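Local coordinates for sensory box/GGDEF family protein (Caulobacter crescentus, PDB 4YME) that probably takes part in cyclic di-GMP signalling, this chain being the GGDEF (diguanylate cyclase-type) domain of a longer membrane-bound protein that also carries MHYT, PAS and EAL domains, at residues I24-V27 with E28-E32; H43-E46 with A47-H51; L60-T63 with A64-L67. All coordinates share one frame; numbering follows the deposited sequence.

Contact 1: residues I24-V27 with E28-E32; sequences IDRV and EASGE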
ATOM      1  N   ILE A  24      16.435   3.074  -1.092  1.00 17.41           N
ATOM      2  CA  ILE A  24      16.957   3.990  -2.099  1.00 18.14           C
ATOM      3  C   ILE A  24      18.477   3.779  -2.243  1.00 18.44           C
ATOM      4  O   ILE A  24      18.990   3.693  -3.347  1.00 19.29           O
ATOM      5  CB  ILE A  24      16.572   5.476  -1.761  1.00 18.93           C
ATOM      6  CG1 ILE A  24      15.080   5.685  -1.971  1.00 19.20           C
ATOM      7  CG2 ILE A  24      17.413   6.464  -2.575  1.00 19.27           C
ATOM      8  CD1 ILE A  24      14.526   6.995  -1.346  1.00 20.27           C
ATOM      9  N   ASP A  25      19.197   3.728  -1.116  1.00 18.68           N
ATOM     10  CA  ASP A  25      20.641   3.525  -1.190  1.00 19.43           C
ATOM     11  C   ASP A  25      20.980   2.167  -1.842  1.00 18.33           C
ATOM     12  O   ASP A  25      21.931   2.066  -2.617  1.00 19.08           O
ATOM     13  CB  ASP A  25      21.285   3.590   0.178  1.00 21.84           C
ATOM     14  CG  ASP A  25      21.264   4.994   0.782  1.00 23.36           C
ATOM     15  OD1 ASP A  25      21.096   5.962   0.010  1.00 25.74           O
ATOM     16  OD2 ASP A  25      21.339   5.053   2.028  1.00 25.26           O
ATOM     17  N   ARG A  26      20.219   1.134  -1.500  1.00 17.58           N
ATOM     18  CA  ARG A  26      20.404  -0.168  -2.098  1.00 16.77           C
ATOM     19  C   ARG A  26      20.272  -0.154  -3.632  1.00 17.36           C
ATOM     20  O   ARG A  26      21.161  -0.634  -4.353  1.00 17.39           O
ATOM     21  CB  ARG A  26      19.480  -1.193  -1.446  1.00 16.12           C
ATOM     22  CG  ARG A  26      19.353  -2.471  -2.222  1.00 15.81           C
ATOM     23  CD  ARG A  26      18.444  -3.470  -1.561  1.00 15.91           C
ATOM     24  NE  ARG A  26      18.060  -4.512  -2.495  1.00 15.70           N
ATOM     25  CZ  ARG A  26      17.534  -5.671  -2.121  1.00 17.02           C
ATOM     26  NH1 ARG A  26      17.373  -5.963  -0.823  1.00 16.42           N
ATOM     27  NH2 ARG A  26      17.221  -6.556  -3.032  1.00 16.82           N
ATOM     28  N   VAL A  27      19.204   0.460  -4.125  1.00 17.67           N
ATOM     29  CA  VAL A  27      18.908   0.355  -5.530  1.00 18.45           C
ATOM     30  C   VAL A  27      19.799   1.330  -6.325  1.00 18.78           C
ATOM     31  O   VAL A  27      20.112   1.072  -7.473  1.00 19.43           O
ATOM     32  CB  VAL A  27      17.410   0.510  -5.893  1.00 18.14           C
ATOM     33  CG1 VAL A  27      16.552  -0.447  -5.105  1.00 18.79           C
ATOM     34  CG2 VAL A  27      16.879   1.917  -5.758  1.00 19.34           C
ATOM     35  N   GLU A  28      20.193   2.443  -5.717  1.00 20.29           N
ATOM     36  CA  GLU A  28      21.102   3.372  -6.393  1.00 23.25           C
ATOM     37  C   GLU A  28      22.396   2.618  -6.739  1.00 23.46           C
ATOM     38  O   GLU A  28      22.951   2.804  -7.846  1.00 25.17           O
ATOM     39  CB  GLU A  28      21.310   4.605  -5.517  1.00 26.06           C
ATOM     40  CG  GLU A  28      22.039   5.762  -6.167  1.00 29.16           C
ATOM     41  CD  GLU A  28      21.521   6.166  -7.521  1.00 30.19           C
ATOM     42  OE1 GLU A  28      20.300   6.311  -7.779  1.00 31.04           O
ATOM     43  OE2 GLU A  28      22.386   6.429  -8.356  1.00 32.71           O
ATOM     44  N   ALA A  29      22.847   1.734  -5.831  1.00 23.07           N
ATOM     45  CA  ALA A  29      24.045   0.906  -6.053  1.00 24.27           C
ATOM     46  C   ALA A  29      23.794  -0.311  -6.913  1.00 23.99           C
ATOM     47  O   ALA A  29      24.684  -0.717  -7.695  1.00 27.23           O
ATOM     48  CB  ALA A  29      24.637   0.486  -4.751  1.00 25.13           C
ATOM     49  N   SER A  30      22.675  -1.007  -6.718  1.00 20.88           N
ATOM     50  CA  SER A  30      22.427  -2.275  -7.369  1.00 20.96           C
ATOM     51  C   SER A  30      21.841  -2.159  -8.751  1.00 21.02           C
ATOM     52  O   SER A  30      21.966  -3.080  -9.538  1.00 23.58           O
ATOM     53  CB  SER A  30      21.455  -3.120  -6.485  1.00 20.89           C
ATOM     54  OG  SER A  30      20.135  -2.585  -6.619  1.00 19.87           O
ATOM     55  N   GLY A  31      21.087  -1.082  -9.012  1.00 21.26           N
ATOM     56  CA  GLY A  31      20.364  -0.956 -10.288  1.00 22.04           C
ATOM     57  C   GLY A  31      18.996  -1.610 -10.326  1.00 22.43           C
ATOM     58  O   GLY A  31      18.312  -1.605 -11.363  1.00 22.73           O
ATOM     59  N   GLU A  32      18.562  -2.145  -9.181  1.00 20.19           N
ATOM     60  CA  GLU A  32      17.186  -2.640  -9.049  1.00 19.49           C
ATOM     61  C   GLU A  32      16.170  -1.489  -9.184  1.00 19.49           C
ATOM     62  O   GLU A  32      16.526  -0.343  -9.008  1.00 20.29           O
ATOM     63  CB  GLU A  32      16.994  -3.335  -7.694  1.00 18.42           C
ATOM     64  CG  GLU A  32      17.746  -4.619  -7.558  1.00 18.90           C
ATOM     65  CD  GLU A  32      17.979  -5.046  -6.105  1.00 18.89           C
ATOM     66  OE1 GLU A  32      18.518  -4.217  -5.296  1.00 18.21           O
ATOM     67  OE2 GLU A  32      17.626  -6.210  -5.755  1.00 20.20           O
TER

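Contact 2: residues H43-E46 with A47-H51; sequences HFKE and ANDQH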
ATOM      1  N   HIS A  43     -14.455   1.618   0.363  1.00 19.96           N
ATOM      2  CA  HIS A  43     -15.688   1.596   1.183  1.00 19.99           C
ATOM      3  C   HIS A  43     -15.442   1.428   2.671  1.00 20.09           C
ATOM      4  O   HIS A  43     -16.282   0.921   3.424  1.00 19.59           O
ATOM      5  CB  HIS A  43     -16.657   0.545   0.677  1.00 20.53           C
ATOM      6  CG  HIS A  43     -16.888   0.597  -0.794  1.00 21.61           C
ATOM      7  ND1 HIS A  43     -17.649   1.573  -1.394  1.00 24.55           N
ATOM      8  CD2 HIS A  43     -16.481  -0.231  -1.772  1.00 21.98           C
ATOM      9  CE1 HIS A  43     -17.669   1.353  -2.696  1.00 23.63           C
ATOM     10  NE2 HIS A  43     -16.979   0.260  -2.954  1.00 23.70           N
ATOM     11  N   PHE A  44     -14.324   1.941   3.137  1.00 19.97           N
ATOM     12  CA  PHE A  44     -13.999   1.970   4.557  1.00 19.82           C
ATOM     13  C   PHE A  44     -14.932   2.844   5.375  1.00 20.88           C
ATOM     14  O   PHE A  44     -15.466   2.404   6.375  1.00 20.16           O
ATOM     15  CB  PHE A  44     -12.544   2.454   4.687  1.00 20.56           C
ATOM     16  CG  PHE A  44     -12.055   2.585   6.059  1.00 19.24           C
ATOM     17  CD1 PHE A  44     -11.771   1.469   6.852  1.00 19.93           C
ATOM     18  CD2 PHE A  44     -11.807   3.823   6.574  1.00 21.91           C
ATOM     19  CE1 PHE A  44     -11.254   1.597   8.129  1.00 20.77           C
ATOM     20  CE2 PHE A  44     -11.303   3.965   7.838  1.00 22.84           C
ATOM     21  CZ  PHE A  44     -11.036   2.836   8.634  1.00 21.66           C
ATOM     22  N   LYS A  45     -15.214   4.042   4.856  1.00 22.76           N
ATOM     23  CA  LYS A  45     -16.120   4.965   5.578  1.00 25.50           C
ATOM     24  C   LYS A  45     -17.509   4.359   5.701  1.00 24.58           C
ATOM     25  O   LYS A  45     -18.083   4.361   6.767  1.00 23.98           O
ATOM     26  CB  LYS A  45     -16.215   6.328   4.928  1.00 28.97           C
ATOM     27  CG  LYS A  45     -17.169   7.279   5.669  1.00 33.40           C
ATOM     28  CD  LYS A  45     -17.155   8.712   5.087  1.00 37.23           C
ATOM     29  CE  LYS A  45     -18.594   9.327   5.147  1.00 39.17           C
ATOM     30  NZ  LYS A  45     -19.154   9.415   6.517  1.00 41.63           N
ATOM     31  N   GLU A  46     -18.001   3.796   4.612  1.00 25.42           N
ATOM     32  CA  GLU A  46     -19.329   3.217   4.637  0.50 25.34           C
ATOM     33  C   GLU A  46     -19.386   2.010   5.592  1.00 25.54           C
ATOM     34  O   GLU A  46     -20.378   1.819   6.288  1.00 25.97           O
ATOM     35  CB  GLU A  46     -19.748   2.886   3.214  0.50 25.74           C
ATOM     36  CG  GLU A  46     -21.141   2.382   3.089  0.50 26.14           C
ATOM     37  CD  GLU A  46     -21.184   0.902   3.175  0.50 27.48           C
ATOM     38  OE1 GLU A  46     -20.123   0.275   2.929  0.50 26.86           O
ATOM     39  OE2 GLU A  46     -22.258   0.352   3.467  0.50 29.25           O
ATOM     40  N   ALA A  47     -18.325   1.203   5.695  1.00 22.38           N
ATOM     41  CA  ALA A  47     -18.316   0.087   6.681  1.00 23.04           C
ATOM     42  C   ALA A  47     -18.436   0.609   8.105  1.00 24.09           C
ATOM     43  O   ALA A  47     -19.223   0.132   8.930  1.00 25.47           O
ATOM     44  CB  ALA A  47     -17.021  -0.780   6.541  1.00 22.84           C
ATOM     45  N   ASN A  48     -17.679   1.653   8.400  1.00 23.88           N
ATOM     46  CA  ASN A  48     -17.762   2.249   9.722  1.00 24.74           C
ATOM     47  C   ASN A  48     -19.149   2.879  10.004  1.00 25.77           C
ATOM     48  O   ASN A  48     -19.695   2.705  11.082  1.00 27.09           O
ATOM     49  CB  ASN A  48     -16.673   3.290   9.842  1.00 24.37           C
ATOM     50  CG  ASN A  48     -15.285   2.630  10.002  1.00 24.23           C
ATOM     51  OD1 ASN A  48     -15.162   1.594  10.649  1.00 25.00           O
ATOM     52  ND2 ASN A  48     -14.290   3.241   9.405  1.00 25.16           N
ATOM     53  N   ASP A  49     -19.666   3.559   8.991  1.00 27.18           N
ATOM     54  CA  ASP A  49     -20.967   4.255   9.083  1.00 30.51           C
ATOM     55  C   ASP A  49     -22.103   3.305   9.287  1.00 33.55           C
ATOM     56  O   ASP A  49     -23.010   3.577  10.119  1.00 33.76           O
ATOM     57  CB  ASP A  49     -21.231   5.059   7.810  1.00 31.55           C
ATOM     58  CG  ASP A  49     -20.462   6.330   7.756  1.00 33.19           C
ATOM     59  OD1 ASP A  49     -19.907   6.728   8.801  1.00 37.44           O
ATOM     60  OD2 ASP A  49     -20.376   6.946   6.652  1.00 35.17           O
ATOM     61  N   GLN A  50     -22.083   2.205   8.543  1.00 33.22           N
ATOM     62  CA  GLN A  50     -23.222   1.273   8.473  0.50 36.37           C
ATOM     63  C   GLN A  50     -23.148   0.196   9.519  1.00 38.77           C
ATOM     64  O   GLN A  50     -24.182  -0.223  10.043  1.00 41.69           O
ATOM     65  CB  GLN A  50     -23.372   0.628   7.081  0.50 36.48           C
ATOM     66  CG  GLN A  50     -23.826   1.587   5.972  0.50 37.19           C
ATOM     67  CD  GLN A  50     -25.237   2.184   6.190  0.50 36.99           C
ATOM     68  OE1 GLN A  50     -25.398   3.395   6.324  0.50 37.95           O
ATOM     69  NE2 GLN A  50     -26.238   1.339   6.198  0.50 38.25           N
ATOM     70  N   HIS A  51     -21.926  -0.227   9.897  1.00 39.88           N
ATOM     71  CA  HIS A  51     -21.725  -1.348  10.831  1.00 41.19           C
ATOM     72  C   HIS A  51     -20.803  -1.095  12.030  1.00 41.24           C
ATOM     73  O   HIS A  51     -20.456  -2.066  12.697  1.00 46.20           O
ATOM     74  CB  HIS A  51     -21.120  -2.544  10.082  1.00 43.44           C
ATOM     75  CG  HIS A  51     -21.861  -2.946   8.856  1.00 46.85           C
ATOM     76  ND1 HIS A  51     -22.819  -3.934   8.868  1.00 51.96           N
ATOM     77  CD2 HIS A  51     -21.790  -2.504   7.579  1.00 50.16           C
ATOM     78  CE1 HIS A  51     -23.304  -4.085   7.647  1.00 52.79           C
ATOM     79  NE2 HIS A  51     -22.700  -3.229   6.846  1.00 54.43           N
TER

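Contact 3: residues L60-T63 with A64-L67; sequences LVET and ARRL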
ATOM      1  N   LEU A  60      -9.385  -3.432   7.680  1.00 15.63           N
ATOM      2  CA  LEU A  60      -7.928  -3.164   7.788  1.00 15.32           C
ATOM      3  C   LEU A  60      -7.133  -4.430   8.015  1.00 14.93           C
ATOM      4  O   LEU A  60      -6.085  -4.653   7.412  1.00 14.13           O
ATOM      5  CB  LEU A  60      -7.629  -2.080   8.813  1.00 15.75           C
ATOM      6  CG  LEU A  60      -8.364  -0.742   8.602  1.00 16.64           C
ATOM      7  CD1 LEU A  60      -8.051   0.226   9.707  1.00 16.68           C
ATOM      8  CD2 LEU A  60      -8.006  -0.154   7.253  1.00 17.05           C
ATOM      9  N   VAL A  61      -7.621  -5.281   8.907  1.00 15.68           N
ATOM     10  CA  VAL A  61      -6.962  -6.538   9.263  1.00 15.67           C
ATOM     11  C   VAL A  61      -6.913  -7.473   8.080  1.00 15.30           C
ATOM     12  O   VAL A  61      -5.885  -8.081   7.788  1.00 14.94           O
ATOM     13  CB  VAL A  61      -7.696  -7.179  10.469  1.00 16.69           C
ATOM     14  CG1 VAL A  61      -7.290  -8.603  10.651  1.00 17.34           C
ATOM     15  CG2 VAL A  61      -7.337  -6.334  11.722  1.00 17.28           C
ATOM     16  N   GLU A  62      -8.002  -7.534   7.327  1.00 15.23           N
ATOM     17  CA  GLU A  62      -8.010  -8.436   6.176  1.00 16.03           C
ATOM     18  C   GLU A  62      -7.123  -7.863   5.050  1.00 15.26           C
ATOM     19  O   GLU A  62      -6.445  -8.619   4.380  1.00 15.24           O
ATOM     20  CB  GLU A  62      -9.425  -8.640   5.691  1.00 17.11           C
ATOM     21  CG  GLU A  62      -9.545  -9.504   4.456  1.00 18.36           C
ATOM     22  CD  GLU A  62      -9.089 -10.893   4.574  1.00 20.66           C
ATOM     23  OE1 GLU A  62      -8.800 -11.413   5.678  1.00 20.77           O
ATOM     24  OE2 GLU A  62      -8.874 -11.565   3.538  1.00 23.71           O
ATOM     25  N   THR A  63      -7.128  -6.551   4.851  1.00 14.72           N
ATOM     26  CA  THR A  63      -6.242  -5.930   3.840  1.00 15.03           C
ATOM     27  C   THR A  63      -4.818  -6.304   4.162  1.00 14.97           C
ATOM     28  O   THR A  63      -4.066  -6.678   3.290  1.00 15.46           O
ATOM     29  CB  THR A  63      -6.416  -4.408   3.832  1.00 14.83           C
ATOM     30  OG1 THR A  63      -7.774  -4.113   3.396  1.00 16.09           O
ATOM     31  CG2 THR A  63      -5.456  -3.714   2.876  1.00 15.13           C
ATOM     32  N   ALA A  64      -4.437  -6.156   5.438  1.00 14.46           N
ATOM     33  CA  ALA A  64      -3.082  -6.471   5.852  1.00 14.21           C
ATOM     34  C   ALA A  64      -2.736  -7.920   5.649  1.00 15.10           C
ATOM     35  O   ALA A  64      -1.626  -8.229   5.230  1.00 16.00           O
ATOM     36  CB  ALA A  64      -2.892  -6.082   7.263  1.00 14.48           C
ATOM     37  N   ARG A  65      -3.660  -8.809   5.981  1.00 15.58           N
ATOM     38  CA  ARG A  65      -3.432 -10.236   5.739  1.00 17.13           C
ATOM     39  C   ARG A  65      -3.164 -10.533   4.263  1.00 16.88           C
ATOM     40  O   ARG A  65      -2.204 -11.240   3.931  1.00 17.66           O
ATOM     41  CB  ARG A  65      -4.622 -11.065   6.242  1.00 18.37           C
ATOM     42  CG  ARG A  65      -4.383 -12.554   6.097  1.00 19.59           C
ATOM     43  CD  ARG A  65      -5.639 -13.338   6.264  1.00 21.77           C
ATOM     44  NE  ARG A  65      -6.532 -13.206   5.098  1.00 24.14           N
ATOM     45  CZ  ARG A  65      -6.353 -13.829   3.932  1.00 25.61           C
ATOM     46  NH1 ARG A  65      -5.316 -14.627   3.713  1.00 30.61           N
ATOM     47  NH2 ARG A  65      -7.213 -13.630   2.957  1.00 27.91           N
ATOM     48  N   ARG A  66      -3.969  -9.935   3.369  1.00 16.16           N
ATOM     49  CA  ARG A  66      -3.797 -10.074   1.941  1.00 16.90           C
ATOM     50  C   ARG A  66      -2.455  -9.501   1.486  1.00 17.97           C
ATOM     51  O   ARG A  66      -1.692 -10.127   0.731  1.00 18.35           O
ATOM     52  CB  ARG A  66      -4.978  -9.469   1.176  1.00 16.50           C
ATOM     53  CG  ARG A  66      -6.278 -10.193   1.475  1.00 17.22           C
ATOM     54  CD  ARG A  66      -7.460  -9.649   0.642  1.00 17.61           C
ATOM     55  NE  ARG A  66      -8.737 -10.137   1.128  1.00 17.43           N
ATOM     56  CZ  ARG A  66      -9.913  -9.743   0.685  1.00 18.24           C
ATOM     57  NH1 ARG A  66     -10.000  -8.923  -0.363  1.00 19.25           N
ATOM     58  NH2 ARG A  66     -11.009 -10.227   1.264  1.00 17.75           N
ATOM     59  N   LEU A  67      -2.107  -8.342   2.010  1.00 17.25           N
ATOM     60  CA  LEU A  67      -0.784  -7.722   1.636  1.00 18.47           C
ATOM     61  C   LEU A  67       0.377  -8.589   2.133  1.00 18.79           C
ATOM     62  O   LEU A  67       1.338  -8.783   1.355  1.00 20.24           O
ATOM     63  CB  LEU A  67      -0.664  -6.297   2.176  1.00 17.62           C
ATOM     64  CG  LEU A  67      -1.638  -5.266   1.536  1.00 17.22           C
ATOM     65  CD1 LEU A  67      -1.447  -3.912   2.237  1.00 17.41           C
ATOM     66  CD2 LEU A  67      -1.440  -5.182   0.019  1.00 19.29           C
TER
HETATM   67  O   HOH W   1     -11.756 -12.436   3.246  1.00 37.66           O

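Contact 1: residues I24-V27 with E28-E32
Arg26 and Glu32 form a two-pronged salt bridge across the C-terminal end of helix 13-30, joining the last full turn to the first residue beyond Gly31. The guanidinium comes side-on: Arg26 NE donates to Glu32 OE1 at 2.9 Å and Arg26 NH2 to Glu32 OE2 at 2.8 Å. Both bonds are almost straight, and both meet the carboxylate on its syn side. The two flat groups are nearly coplanar, 17° apart, so each holds the other against rotation. The Arg26 chain runs extended from CG to NE, which carries the guanidinium out to the Glu32 carboxylate beyond the turn.

Ser30 adds a third grip. Its OG donates to Glu32 OE1 at 2.7 Å from the anti side, on the opposite face of the carboxylate plane from Arg26 NE, and accepts from Glu32 N at 3.0 Å. That second bond makes an ST turn, and the hydroxyl is thus tied to both the backbone and the side chain of one residue. Ser30 OG can lie over the turn because chi1 is 75°, which sets it between the backbone N and the carbonyl carbon.

The helix itself stops at Gly31, whose phi of 86° would jam a side chain against the preceding carbonyl; its N still reaches Val27 O at 2.8 Å. Underneath, Val27 CB meets Glu32 O at 3.3 Å, and Ile24 and Val27 pack on Leu34 of strand 33-41 and on Tyr132. The Tyr132 hydroxyl also hydrogen-bonds Glu28 OE1.

With three donors shared between its two oxygens, Glu32 is likely to stay ionised, its charge balanced by Arg26 just where the chain leaves the helix for the strand.

Contact 2: residues H43-E46 with A47-H51
Phe44 and Asn48 pack one turn apart on helix 44-51 of the GGDEF domain, a short helix that follows strand 33-41 and has His43 as its N-cap residue. This is the tight side. The carboxamide stands nearly upright on the aromatic ring, their planes 80° apart, with Asn48 ND2 3.3 Å above the ring plane and offset toward the rim near CE2 and CZ. With CG anti to the backbone N (chi1 178°), the Phe44 ring leans forward along the helix, toward Asn48. Beside this pair Ala47, the buried residue of the turn, sets Ala47 CB 3.5 Å from Phe44 O and packs on Leu59 of helix 53-70. His51 rests on Gln119 and Leu121 of strand 119-121.

The other side faces solvent. Here Lys45 and Asp49 are joined by a salt bridge spanning one turn, and the Glu46 and Gln50 side chains cross at a slant in two modelled conformers each, so their mutual contact is doubtful. The backbone beneath keeps regular helical bonds, Asp49 N to Lys45 O at 2.8 Å among them. Lys45 starts out extended, then bends at chi3 and chi4; that hook brings Lys45 NZ within 2.8 Å of Asp49 OD2, which it meets at the syn lone pair, while Asp49 OD1 stays 3.6 Å from the same nitrogen.

Contact 3: residues L60-T63 with A64-L67
Glu62 receives two arginines, Arg65 and Arg66, from successive positions of helix 53-70, and the three form a salt-bridge network. Arg65 comes side-on: its NE donates to Glu62 OE1 at 2.9 Å and its NH2 to Glu62 OE2 at 2.7 Å, both on the syn side of the carboxylate. Arg66 comes to the same oxygen from another side, its NE reaching Glu62 OE2 at 2.8 Å on the anti side. Both guanidinium groups present an edge to the acid, their planes 38° (Arg65) and 77° (Arg66) from that of the carboxylate. A water accepts from Arg66 NH2 at 3.1 Å and makes a weak bond to Glu62 OE2.

Chain shape sets these approaches. Glu62 leaves with CG anti to the backbone N (chi1 177°) and bends at chi2; Arg65 folds at chi3 to lie alongside it, whereas Arg66 runs extended from CG to NE. A second shell then fixes Arg66, whose NH1 donates to the carbonyls of Met109 and Ala112 and whose NH2 donates to that of Pro113, tying helix 53-70 to the end of helix 95-109 and the segment after it. An alanine in place of this glutamate is likely to leave Arg65 free to turn and Arg66 without its anionic mate beside those carbonyls.

On the inner side Thr63 CG2 lies 4.1 Å from Leu67 CD1, both residues packing on Phe85 of strand 84-91, while Thr63 OG1 is hydrogen-bonded to Leu59 O one turn back.

One carboxylate faces two cationic groups, so Glu62 probably remains ionised, and is likely to offset part of the positive charge that Arg66 carries in among backbone carbonyls.

Overall arrangement
Along the chain the contacts come in series, all within the one GGDEF domain. Contact 1 ends helix 13-30 and leads into strand 33-41; that inner strand of the four-stranded antiparallel sheet then runs to contact 2 on helix 44-51, and contact 3 follows on helix 53-70. Contacts 1 and 2 therefore lie on opposite sides of the chain's centre, about 41 Å apart between centres, and the centres of contacts 1 and 3 are about 29 Å apart. Contacts 2 and 3, with centres about 17 Å apart, touch through Phe44 CE1 and Leu60 CG at 3.7 Å. Together they trace the helix-strand-helix-helix course with which this domain of ferredoxin-like fold begins, with contact 3 nearest the domain's middle.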